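Local structure of mitogen-activated protein kinase, putative (Map kinase-like protein) (Leishmania major, 3PG1) at residues Leu72-Leu77 with Phe337-Ser342; Asn84-Pro89 with His151-Val156; Leu145-Leu150 with Ile173-Phe178; Ser310-Leu315 with Leu327-Gly332. The protein probably acts as an ATP-dependent serine/threonine protein kinase of the MAP kinase family, transferring phosphate to protein substrates. All blocks are in the same frame, centred on the assembly; numbering follows the deposited sequence.

Interaction 1 (Leu72-Leu77 with Phe337-Ser342); sequences LCKRVL and FHFDES
Lys-74 and Glu-341 bring their CA atoms to 8.2 Å, and Leu-77 and Phe-339 theirs to 9.4 Å, as the irregular segment 337-342 runs past helical residues 72-77. The two segments are joined mainly by Phe-339, which reaches in with CG anti to the backbone N (chi1 -171°) and inserts the far end of its ring between two helix residues three positions apart, Lys-74 and Leu-77, touching both with its edge. Its CE2 lies 3.9 Å from Lys-74 CG, its CE1 4.0 Å from Leu-77 CG. Neither neighbour covers a ring face; both lie close to the ring plane, one on each side of CZ.

The helix is the alphaC helix of the protein kinase N-lobe, and the segment belongs to the C-terminal extension that MAP kinases fold back over that lobe. Helix 346-360 continues this wrap, and its Phe-353 also touches Leu-77.

The lysine plays two parts. Its CG methylene packs at the ring edge, while bends further along bring the amine to Glu-341, where a weak hydrogen bond of 3.3 Å joins Lys-74 NZ to the backbone O. The glutamate's carboxylate is not in contact with this amine; NZ and OE2 stay 5.5 Å apart, and OE2 forms a weak, long ion pair with Arg-78 instead. The chain is turned just here by an Asx turn, in which the anti lone pair of Asp-340 OD1 accepts from Ser-342 N. One residue before Phe-339, the carbonyl of His-338 accepts from Arg-81 NH1.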
# COMPACT_ATOMS: atom_id res chain seq x y z
N LEU A 72 -16.47 -13.22 -3.40
CA LEU A 72 -15.41 -12.81 -4.33
C LEU A 72 -15.78 -11.52 -5.07
O LEU A 72 -14.92 -10.64 -5.20
CB LEU A 72 -15.03 -13.94 -5.31
CG LEU A 72 -14.60 -15.27 -4.67
CD1 LEU A 72 -14.44 -16.36 -5.72
CD2 LEU A 72 -13.34 -15.11 -3.81
N CYS A 73 -17.06 -11.40 -5.50
CA CYS A 73 -17.60 -10.21 -6.18
C CYS A 73 -17.44 -8.99 -5.27
O CYS A 73 -16.91 -7.96 -5.72
CB CYS A 73 -19.05 -10.42 -6.59
SG CYS A 73 -19.73 -9.12 -7.65
N LYS A 74 -17.82 -9.13 -3.97
CA LYS A 74 -17.72 -8.10 -2.94
C LYS A 74 -16.27 -7.67 -2.70
O LYS A 74 -16.00 -6.48 -2.55
CB LYS A 74 -18.37 -8.57 -1.62
CG LYS A 74 -18.58 -7.47 -0.58
CD LYS A 74 -19.83 -7.68 0.26
CE LYS A 74 -19.64 -8.56 1.48
NZ LYS A 74 -18.96 -7.84 2.59
N ARG A 75 -15.34 -8.65 -2.65
CA ARG A 75 -13.92 -8.40 -2.46
C ARG A 75 -13.38 -7.51 -3.60
O ARG A 75 -12.70 -6.52 -3.33
CB ARG A 75 -13.15 -9.74 -2.39
CG ARG A 75 -11.63 -9.59 -2.46
CD ARG A 75 -10.93 -10.94 -2.55
NE ARG A 75 -9.79 -11.02 -1.64
CZ ARG A 75 -9.88 -11.35 -0.36
NH1 ARG A 75 -11.06 -11.63 0.19
NH2 ARG A 75 -8.79 -11.40 0.40
N VAL A 76 -13.69 -7.87 -4.86
CA VAL A 76 -13.25 -7.11 -6.04
C VAL A 76 -13.93 -5.72 -6.12
O VAL A 76 -13.26 -4.74 -6.46
CB VAL A 76 -13.34 -7.93 -7.37
CG1 VAL A 76 -12.61 -7.21 -8.50
CG2 VAL A 76 -12.74 -9.32 -7.19
N LEU A 77 -15.24 -5.64 -5.76
CA LEU A 77 -15.98 -4.38 -5.75
C LEU A 77 -15.34 -3.39 -4.76
O LEU A 77 -15.18 -2.22 -5.09
CB LEU A 77 -17.47 -4.59 -5.41
CG LEU A 77 -18.35 -3.33 -5.45
CD1 LEU A 77 -18.32 -2.66 -6.82
CD2 LEU A 77 -19.76 -3.62 -5.00
N PHE A 337 -14.18 7.50 2.86
CA PHE A 337 -14.59 6.32 2.10
C PHE A 337 -15.60 5.52 2.95
O PHE A 337 -15.41 5.35 4.16
CB PHE A 337 -13.37 5.45 1.72
CG PHE A 337 -13.74 4.17 0.99
CD1 PHE A 337 -14.12 4.20 -0.35
CD2 PHE A 337 -13.74 2.95 1.66
CE1 PHE A 337 -14.48 3.03 -1.02
CE2 PHE A 337 -14.08 1.77 0.98
CZ PHE A 337 -14.48 1.82 -0.34
N HIS A 338 -16.69 5.10 2.31
CA HIS A 338 -17.74 4.28 2.93
C HIS A 338 -18.02 3.11 2.02
O HIS A 338 -18.21 3.29 0.81
CB HIS A 338 -19.04 5.08 3.15
CG HIS A 338 -18.93 6.22 4.12
ND1 HIS A 338 -18.99 7.54 3.69
CD2 HIS A 338 -18.78 6.20 5.47
CE1 HIS A 338 -18.87 8.28 4.79
NE2 HIS A 338 -18.72 7.52 5.88
N PHE A 339 -17.99 1.91 2.57
CA PHE A 339 -18.37 0.70 1.84
C PHE A 339 -19.44 0.00 2.69
O PHE A 339 -19.21 -0.28 3.88
CB PHE A 339 -17.18 -0.22 1.52
CG PHE A 339 -17.54 -1.36 0.59
CD1 PHE A 339 -17.38 -1.23 -0.78
CD2 PHE A 339 -18.04 -2.56 1.09
CE1 PHE A 339 -17.73 -2.28 -1.65
CE2 PHE A 339 -18.39 -3.61 0.23
CZ PHE A 339 -18.22 -3.46 -1.14
N ASP A 340 -20.63 -0.21 2.10
CA ASP A 340 -21.73 -0.87 2.80
C ASP A 340 -21.51 -2.39 2.68
O ASP A 340 -21.71 -2.96 1.61
CB ASP A 340 -23.10 -0.42 2.25
CG ASP A 340 -24.29 -0.73 3.14
OD1 ASP A 340 -24.35 -1.84 3.69
OD2 ASP A 340 -25.18 0.15 3.26
N GLU A 341 -21.01 -3.01 3.76
CA GLU A 341 -20.68 -4.43 3.80
C GLU A 341 -21.89 -5.37 3.98
O GLU A 341 -21.74 -6.58 3.83
CB GLU A 341 -19.55 -4.71 4.80
CG GLU A 341 -18.19 -4.76 4.14
CD GLU A 341 -17.16 -3.80 4.72
OE1 GLU A 341 -16.99 -3.80 5.96
OE2 GLU A 341 -16.51 -3.08 3.93
N SER A 342 -23.09 -4.79 4.22
CA SER A 342 -24.35 -5.53 4.33
C SER A 342 -24.80 -6.08 2.96
O SER A 342 -25.67 -6.95 2.91
CB SER A 342 -25.44 -4.64 4.93
OG SER A 342 -25.99 -3.76 3.97

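Interaction 2 (Asn84-Pro89 with His151-Val156); sequences NHFHHP and HEAGVV
Phe-86 lays one end of its ring against the methyl group of Ala-153, with CE1 3.6 Å from Ala-153 CB in an oblique approach. Its CG lies beside the backbone N, anti to the carbonyl carbon (chi1 -61°), which carries this end to the alanine. The same end runs on to Val-155, whose CG2 lies near the ring plane at 4.1 Å from CZ. Beside it, His-85 presents its ring edge to the alanine, NE2 standing 3.9 Å from Ala-153 CB. The two neighbouring aromatics also brace each other: His-85 CD2 sits 3.8 Å above the Phe-86 ring plane, displaced toward the rim.

This is where the end of the kinase alphaC helix and the loop after it meet the end of helix 133-152 (alphaE), a familiar link between the two lobes. The alphaE terminus is shaped by a Schellman motif. Gly-154, with a phi of 75°, is its C-prime residue; its N bonds to His-151 O, and Val-155 N to Leu-150 O. That turn brings Ala-153 and Val-155 round to the same aromatic ring.

The polar end of His-85 is committed to the carbonyl of Glu-335, which probably fixes its ring rotation. With no hydrogen bond crossing between the segments, the contact rests on shape and dispersion.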
# COMPACT_ATOMS: atom_id res chain seq x y z
N ASN A 84 -11.09 3.89 -7.20
CA ASN A 84 -11.90 4.93 -7.81
C ASN A 84 -12.27 6.07 -6.89
O ASN A 84 -12.76 7.10 -7.37
CB ASN A 84 -13.13 4.27 -8.44
CG ASN A 84 -13.64 4.97 -9.67
OD1 ASN A 84 -12.89 5.62 -10.40
ND2 ASN A 84 -14.94 4.88 -9.89
N HIS A 85 -12.01 5.93 -5.58
CA HIS A 85 -12.31 6.94 -4.56
C HIS A 85 -11.32 8.13 -4.57
O HIS A 85 -11.70 9.25 -4.25
CB HIS A 85 -12.35 6.27 -3.18
CG HIS A 85 -12.83 7.18 -2.10
ND1 HIS A 85 -14.17 7.51 -1.97
CD2 HIS A 85 -12.13 7.84 -1.14
CE1 HIS A 85 -14.23 8.37 -0.97
NE2 HIS A 85 -13.04 8.59 -0.43
N PHE A 86 -10.06 7.87 -4.89
CA PHE A 86 -9.00 8.92 -4.87
C PHE A 86 -8.71 9.46 -6.26
O PHE A 86 -8.81 8.73 -7.22
CB PHE A 86 -7.71 8.35 -4.26
CG PHE A 86 -7.94 7.91 -2.84
CD1 PHE A 86 -7.93 8.84 -1.80
CD2 PHE A 86 -8.29 6.59 -2.54
CE1 PHE A 86 -8.22 8.45 -0.50
CE2 PHE A 86 -8.59 6.20 -1.23
CZ PHE A 86 -8.53 7.13 -0.22
N HIS A 87 -8.28 10.73 -6.33
CA HIS A 87 -7.87 11.42 -7.56
C HIS A 87 -6.76 12.31 -7.11
O HIS A 87 -6.94 13.52 -6.96
CB HIS A 87 -9.04 12.23 -8.15
CG HIS A 87 -10.23 11.37 -8.45
ND1 HIS A 87 -11.26 11.23 -7.53
CD2 HIS A 87 -10.47 10.55 -9.50
CE1 HIS A 87 -12.10 10.36 -8.07
NE2 HIS A 87 -11.68 9.94 -9.26
N HIS A 88 -5.62 11.69 -6.78
CA HIS A 88 -4.50 12.43 -6.22
C HIS A 88 -3.19 11.94 -6.85
O HIS A 88 -3.05 10.74 -7.04
CB HIS A 88 -4.49 12.26 -4.68
CG HIS A 88 -3.51 13.15 -3.99
ND1 HIS A 88 -2.16 12.82 -3.91
CD2 HIS A 88 -3.72 14.30 -3.33
CE1 HIS A 88 -1.59 13.80 -3.23
NE2 HIS A 88 -2.48 14.72 -2.87
N PRO A 89 -2.23 12.85 -7.13
CA PRO A 89 -0.97 12.40 -7.76
C PRO A 89 -0.17 11.32 -7.03
O PRO A 89 0.62 10.64 -7.66
CB PRO A 89 -0.13 13.70 -7.89
CG PRO A 89 -1.07 14.82 -7.71
CD PRO A 89 -2.23 14.31 -6.90
N HIS A 151 -5.38 8.58 4.82
CA HIS A 151 -5.83 8.75 6.22
C HIS A 151 -6.94 9.77 6.35
O HIS A 151 -7.88 9.54 7.13
CB HIS A 151 -4.65 9.11 7.12
CG HIS A 151 -3.61 8.02 7.25
ND1 HIS A 151 -2.40 8.26 7.88
CD2 HIS A 151 -3.63 6.75 6.77
CE1 HIS A 151 -1.72 7.12 7.77
NE2 HIS A 151 -2.40 6.21 7.06
N GLU A 152 -6.89 10.84 5.52
CA GLU A 152 -7.95 11.88 5.54
C GLU A 152 -9.29 11.29 5.05
O GLU A 152 -10.34 11.77 5.48
CB GLU A 152 -7.53 13.15 4.76
CG GLU A 152 -6.41 13.94 5.44
CD GLU A 152 -6.81 14.50 6.79
OE1 GLU A 152 -7.74 15.32 6.80
OE2 GLU A 152 -6.36 13.99 7.84
N ALA A 153 -9.25 10.24 4.23
CA ALA A 153 -10.47 9.55 3.78
C ALA A 153 -10.84 8.33 4.70
O ALA A 153 -11.76 7.59 4.36
CB ALA A 153 -10.29 9.07 2.35
N GLY A 154 -10.16 8.16 5.84
CA GLY A 154 -10.41 7.05 6.77
C GLY A 154 -9.84 5.71 6.30
O GLY A 154 -10.25 4.66 6.77
N VAL A 155 -8.90 5.74 5.35
CA VAL A 155 -8.34 4.51 4.81
C VAL A 155 -6.97 4.27 5.40
O VAL A 155 -6.12 5.17 5.41
CB VAL A 155 -8.36 4.57 3.25
CG1 VAL A 155 -7.63 3.37 2.60
CG2 VAL A 155 -9.80 4.65 2.76
N VAL A 156 -6.75 3.06 5.86
CA VAL A 156 -5.46 2.69 6.42
C VAL A 156 -4.80 1.75 5.42
O VAL A 156 -5.45 0.80 4.95
CB VAL A 156 -5.64 2.01 7.81
CG1 VAL A 156 -4.29 1.57 8.39
CG2 VAL A 156 -6.35 2.99 8.78

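Interaction 3 (Leu145-Leu150 with Ile173-Phe178); sequences LGLHVL and ITICDF
Ile-175 and Phe-178 meet Gly-146, Leu-147 and Leu-150 in a buried, mainly apolar contact without hydrogen bonds between a helix and the end of a strand with the loop that follows, in the C-lobe next to the interlobe cleft. The helix is alphaE (133-152). The strand, 173-175, leads directly into the DFG-type motif that opens with Asp-177 and Phe-178, the sequence that in kinases carries the metal-binding aspartate.

Two neighbouring points show how a helix can seat such a strand. At the first, Gly-146 has no side chain to hold the strand off, and its CA comes within 6.4 Å of the CA of Ile-175. The isoleucine sends CD1 straight onto the helix backbone, 3.8 Å from Gly-146 C and 3.7 Å from Leu-147 N. Its side chain meets that of Leu-147 at about a right angle, with the leucine CG 4.1 Å from the same methyl.

One helical turn on, Leu-150 packs against Phe-178. The aromatic CG lies between the backbone N and the carbonyl carbon (chi1 55°), which places the ring beside the leucine, and chi2 near 90° turns a face to it. As in kinases generally, this phenylalanine and His-157, the HRD histidine, would be expected to belong to the regulatory spine. His-157 NE2 bonds to Cys-176 O, tying the approach to the motif, and its side chain also touches Ile-175.

The leucine uses both branches: CD1 rests 3.7 Å from Phe-178 CB, while CD2 makes a CH-pi contact over the ring, 4.0 Å from its centroid and 26° off the normal.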
# COMPACT_ATOMS: atom_id res chain seq x y z
N LEU A 145 2.59 12.33 2.01
CA LEU A 145 1.40 12.99 1.42
C LEU A 145 0.42 11.91 0.92
O LEU A 145 -0.77 12.05 1.14
CB LEU A 145 1.78 13.93 0.26
CG LEU A 145 2.33 15.30 0.67
CD1 LEU A 145 2.76 16.10 -0.57
CD2 LEU A 145 1.29 16.12 1.52
N GLY A 146 0.92 10.83 0.31
CA GLY A 146 0.01 9.77 -0.13
C GLY A 146 -0.67 9.14 1.09
O GLY A 146 -1.88 8.95 1.07
N LEU A 147 0.07 8.88 2.18
CA LEU A 147 -0.55 8.35 3.42
C LEU A 147 -1.54 9.35 4.01
O LEU A 147 -2.64 8.97 4.38
CB LEU A 147 0.52 8.03 4.44
CG LEU A 147 1.44 6.84 4.16
CD1 LEU A 147 2.47 6.71 5.30
CD2 LEU A 147 0.64 5.56 3.97
N HIS A 148 -1.17 10.66 4.04
CA HIS A 148 -2.05 11.70 4.57
C HIS A 148 -3.40 11.66 3.81
O HIS A 148 -4.44 11.74 4.43
CB HIS A 148 -1.41 13.11 4.40
CG HIS A 148 -2.23 14.20 5.07
ND1 HIS A 148 -2.31 14.30 6.45
CD2 HIS A 148 -2.93 15.23 4.51
CE1 HIS A 148 -3.13 15.32 6.69
NE2 HIS A 148 -3.48 15.94 5.56
N VAL A 149 -3.36 11.56 2.48
CA VAL A 149 -4.55 11.53 1.62
C VAL A 149 -5.41 10.29 1.97
O VAL A 149 -6.62 10.40 2.16
CB VAL A 149 -4.19 11.64 0.10
CG1 VAL A 149 -5.44 11.50 -0.79
CG2 VAL A 149 -3.50 12.98 -0.18
N LEU A 150 -4.77 9.12 2.07
CA LEU A 150 -5.52 7.93 2.45
C LEU A 150 -6.17 8.13 3.84
O LEU A 150 -7.38 7.99 3.98
CB LEU A 150 -4.57 6.71 2.50
CG LEU A 150 -3.96 6.22 1.18
CD1 LEU A 150 -2.98 5.06 1.46
CD2 LEU A 150 -5.04 5.80 0.16
N ILE A 173 6.29 9.85 -7.23
CA ILE A 173 6.00 8.80 -6.24
C ILE A 173 4.50 8.52 -6.19
O ILE A 173 3.71 9.45 -6.06
CB ILE A 173 6.58 9.13 -4.82
CG1 ILE A 173 8.12 8.98 -4.77
CG2 ILE A 173 5.87 8.36 -3.67
CD1 ILE A 173 8.72 7.55 -4.55
N THR A 174 4.12 7.26 -6.27
CA THR A 174 2.73 6.84 -6.19
C THR A 174 2.67 5.62 -5.23
O THR A 174 3.49 4.71 -5.31
CB THR A 174 2.23 6.50 -7.61
OG1 THR A 174 2.57 7.60 -8.46
CG2 THR A 174 0.77 6.34 -7.69
N ILE A 175 1.69 5.62 -4.34
CA ILE A 175 1.45 4.50 -3.43
C ILE A 175 0.38 3.60 -4.05
O ILE A 175 -0.67 4.09 -4.46
CB ILE A 175 1.02 5.02 -2.04
CG1 ILE A 175 2.17 5.84 -1.40
CG2 ILE A 175 0.60 3.83 -1.11
CD1 ILE A 175 1.74 6.40 0.07
N CYS A 176 0.60 2.29 -4.03
CA CYS A 176 -0.38 1.33 -4.51
C CYS A 176 -0.65 0.27 -3.45
O CYS A 176 -0.08 0.30 -2.34
CB CYS A 176 0.04 0.71 -5.84
SG CYS A 176 1.37 -0.51 -5.71
N ASP A 177 -1.57 -0.66 -3.77
CA ASP A 177 -1.94 -1.79 -2.93
C ASP A 177 -2.53 -1.39 -1.56
O ASP A 177 -2.51 -2.20 -0.65
CB ASP A 177 -0.73 -2.73 -2.76
CG ASP A 177 -0.41 -3.53 -4.00
OD1 ASP A 177 -1.19 -3.47 -4.96
OD2 ASP A 177 0.62 -4.24 -3.99
N PHE A 178 -3.06 -0.17 -1.44
CA PHE A 178 -3.71 0.33 -0.24
C PHE A 178 -5.13 -0.28 -0.21
O PHE A 178 -5.77 -0.26 0.83
CB PHE A 178 -3.82 1.87 -0.29
CG PHE A 178 -4.51 2.41 -1.51
CD1 PHE A 178 -5.89 2.62 -1.52
CD2 PHE A 178 -3.79 2.73 -2.66
CE1 PHE A 178 -6.54 3.09 -2.67
CE2 PHE A 178 -4.44 3.18 -3.81
CZ PHE A 178 -5.82 3.37 -3.81

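Interaction 4 (Ser310-Leu315 with Leu327-Gly332); sequences STEQAL and LDLTEG
Leu-329 divides its two methyl groups between two residues of one helix. CD2 packs 3.6 Å from Leu-315 CD1, the two leucine side chains running antiparallel alongside one another, and also rests against the leucine's CB. CD1 turns to Glu-312, lying 4.1 Å from its CG and 3.7 Å from its OE2. The helix, 311-315, is the last of the kinase C-lobe (alphaI), and Leu-329 belongs to the C-terminal extension that follows it, so the chain here folds back on its own recent course.

Glu-312 shows how a charged residue can contribute apolar surface. Its CG is anti to the backbone N (chi1 173°) and the chain is extended beyond, so that it crosses Leu-329 at about a right angle with its methylene against CD1. The strongest partner of the charged end is Arg-316, whose NE forms a salt bridge with OE2. Arg-316 also touches Leu-329, as does Phe-324.

Further out, alphaE carries both sides. Leu-315 packs on Tyr-141 and Leu-144, and Asp-328 OD2 bonds to Tyr-141 OH. The turn holding Leu-329 is closed by Leu-327 O, which accepts from both Thr-330 N and Glu-331 N. At the start of the helix Ser-310 is the N-cap, its OG accepting from Gln-313 N at 3.2 Å with a nearly straight N-H...O angle of 163°.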
# COMPACT_ATOMS: atom_id res chain seq x y z
N SER A 310 1.87 11.94 14.03
CA SER A 310 0.80 11.85 13.04
C SER A 310 1.34 12.27 11.65
O SER A 310 2.41 12.87 11.57
CB SER A 310 -0.37 12.75 13.44
OG SER A 310 0.06 14.11 13.43
N THR A 311 0.61 11.95 10.56
CA THR A 311 1.10 12.39 9.22
C THR A 311 1.21 13.88 9.12
O THR A 311 2.18 14.38 8.54
CB THR A 311 0.19 11.97 8.04
OG1 THR A 311 -1.11 12.45 8.32
CG2 THR A 311 0.17 10.52 7.81
N GLU A 312 0.21 14.61 9.67
CA GLU A 312 0.31 16.06 9.57
C GLU A 312 1.52 16.60 10.32
O GLU A 312 2.25 17.42 9.78
CB GLU A 312 -1.00 16.78 9.99
CG GLU A 312 -0.81 18.28 10.03
CD GLU A 312 -1.98 19.19 10.39
OE1 GLU A 312 -2.94 18.73 11.03
OE2 GLU A 312 -1.82 20.40 10.16
N GLN A 313 1.75 16.14 11.54
CA GLN A 313 2.91 16.65 12.30
C GLN A 313 4.27 16.23 11.66
O GLN A 313 5.24 16.99 11.75
CB GLN A 313 2.82 16.20 13.78
CG GLN A 313 1.69 16.91 14.59
CD GLN A 313 2.18 18.24 15.15
OE1 GLN A 313 3.38 18.45 15.37
NE2 GLN A 313 1.28 19.21 15.35
N ALA A 314 4.31 15.06 11.01
CA ALA A 314 5.55 14.58 10.32
C ALA A 314 5.76 15.51 9.11
O ALA A 314 6.86 15.98 8.90
CB ALA A 314 5.33 13.17 9.82
N LEU A 315 4.70 15.78 8.33
CA LEU A 315 4.77 16.71 7.18
C LEU A 315 5.20 18.12 7.59
O LEU A 315 5.97 18.75 6.86
CB LEU A 315 3.46 16.73 6.39
CG LEU A 315 3.22 15.43 5.54
CD1 LEU A 315 1.75 15.27 5.18
CD2 LEU A 315 4.08 15.43 4.25
N LEU A 327 -0.77 23.90 1.63
CA LEU A 327 -1.76 23.53 0.62
C LEU A 327 -1.71 22.03 0.31
O LEU A 327 -2.71 21.46 -0.08
CB LEU A 327 -1.55 24.35 -0.66
CG LEU A 327 -2.39 25.60 -0.78
CD1 LEU A 327 -1.73 26.58 -1.67
CD2 LEU A 327 -3.79 25.29 -1.32
N ASP A 328 -0.51 21.40 0.47
CA ASP A 328 -0.37 19.94 0.23
C ASP A 328 -1.22 19.13 1.22
O ASP A 328 -1.62 18.00 0.91
CB ASP A 328 1.10 19.53 0.29
CG ASP A 328 1.90 20.06 -0.89
OD1 ASP A 328 1.35 20.07 -2.04
OD2 ASP A 328 3.06 20.48 -0.69
N LEU A 329 -1.54 19.71 2.37
CA LEU A 329 -2.39 19.02 3.36
C LEU A 329 -3.88 18.95 2.99
O LEU A 329 -4.61 18.13 3.54
CB LEU A 329 -2.23 19.65 4.78
CG LEU A 329 -0.79 19.69 5.37
CD1 LEU A 329 -0.76 20.52 6.64
CD2 LEU A 329 -0.25 18.26 5.65
N THR A 330 -4.34 19.83 2.08
CA THR A 330 -5.77 19.92 1.76
C THR A 330 -6.11 19.76 0.28
O THR A 330 -7.26 19.48 -0.05
CB THR A 330 -6.34 21.26 2.25
OG1 THR A 330 -5.57 22.28 1.65
CG2 THR A 330 -6.33 21.39 3.80
N GLU A 331 -5.14 19.92 -0.61
CA GLU A 331 -5.44 19.82 -2.06
C GLU A 331 -5.60 18.40 -2.53
O GLU A 331 -4.79 17.55 -2.17
CB GLU A 331 -4.38 20.53 -2.92
CG GLU A 331 -4.57 22.03 -3.02
CD GLU A 331 -5.88 22.45 -3.65
OE1 GLU A 331 -6.71 23.03 -2.91
OE2 GLU A 331 -6.12 22.15 -4.84
N GLY A 332 -6.64 18.16 -3.34
CA GLY A 332 -6.92 16.85 -3.92
C GLY A 332 -7.35 15.78 -2.93
O GLY A 332 -7.19 14.58 -3.18

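Overall arrangement
Interactions 2, 3 and 4 touch one another, and interaction 1 joins them through interaction 2. Interactions 1 and 2 share the alphaC helix, their centres about 16 Å apart, and are joined by a probable hydrogen bond from Phe-337 N to Ala-153 O, 2.9 Å. Interactions 2 and 3 share alphaE, with centres about 8 Å apart. Interactions 3 and 4 have centres about 12 Å apart; His-148 ND1 reaches Thr-311 OG1 (2.9 Å) and NE2, more weakly, Leu-329 O. Interactions 1 and 4, centres about 28 Å apart, both engage the C-terminal extension. Interaction 3 contains the DFG-type residues Asp-177 and Phe-178 of the expected catalytic region, while segment 151-156 leads directly into His-157.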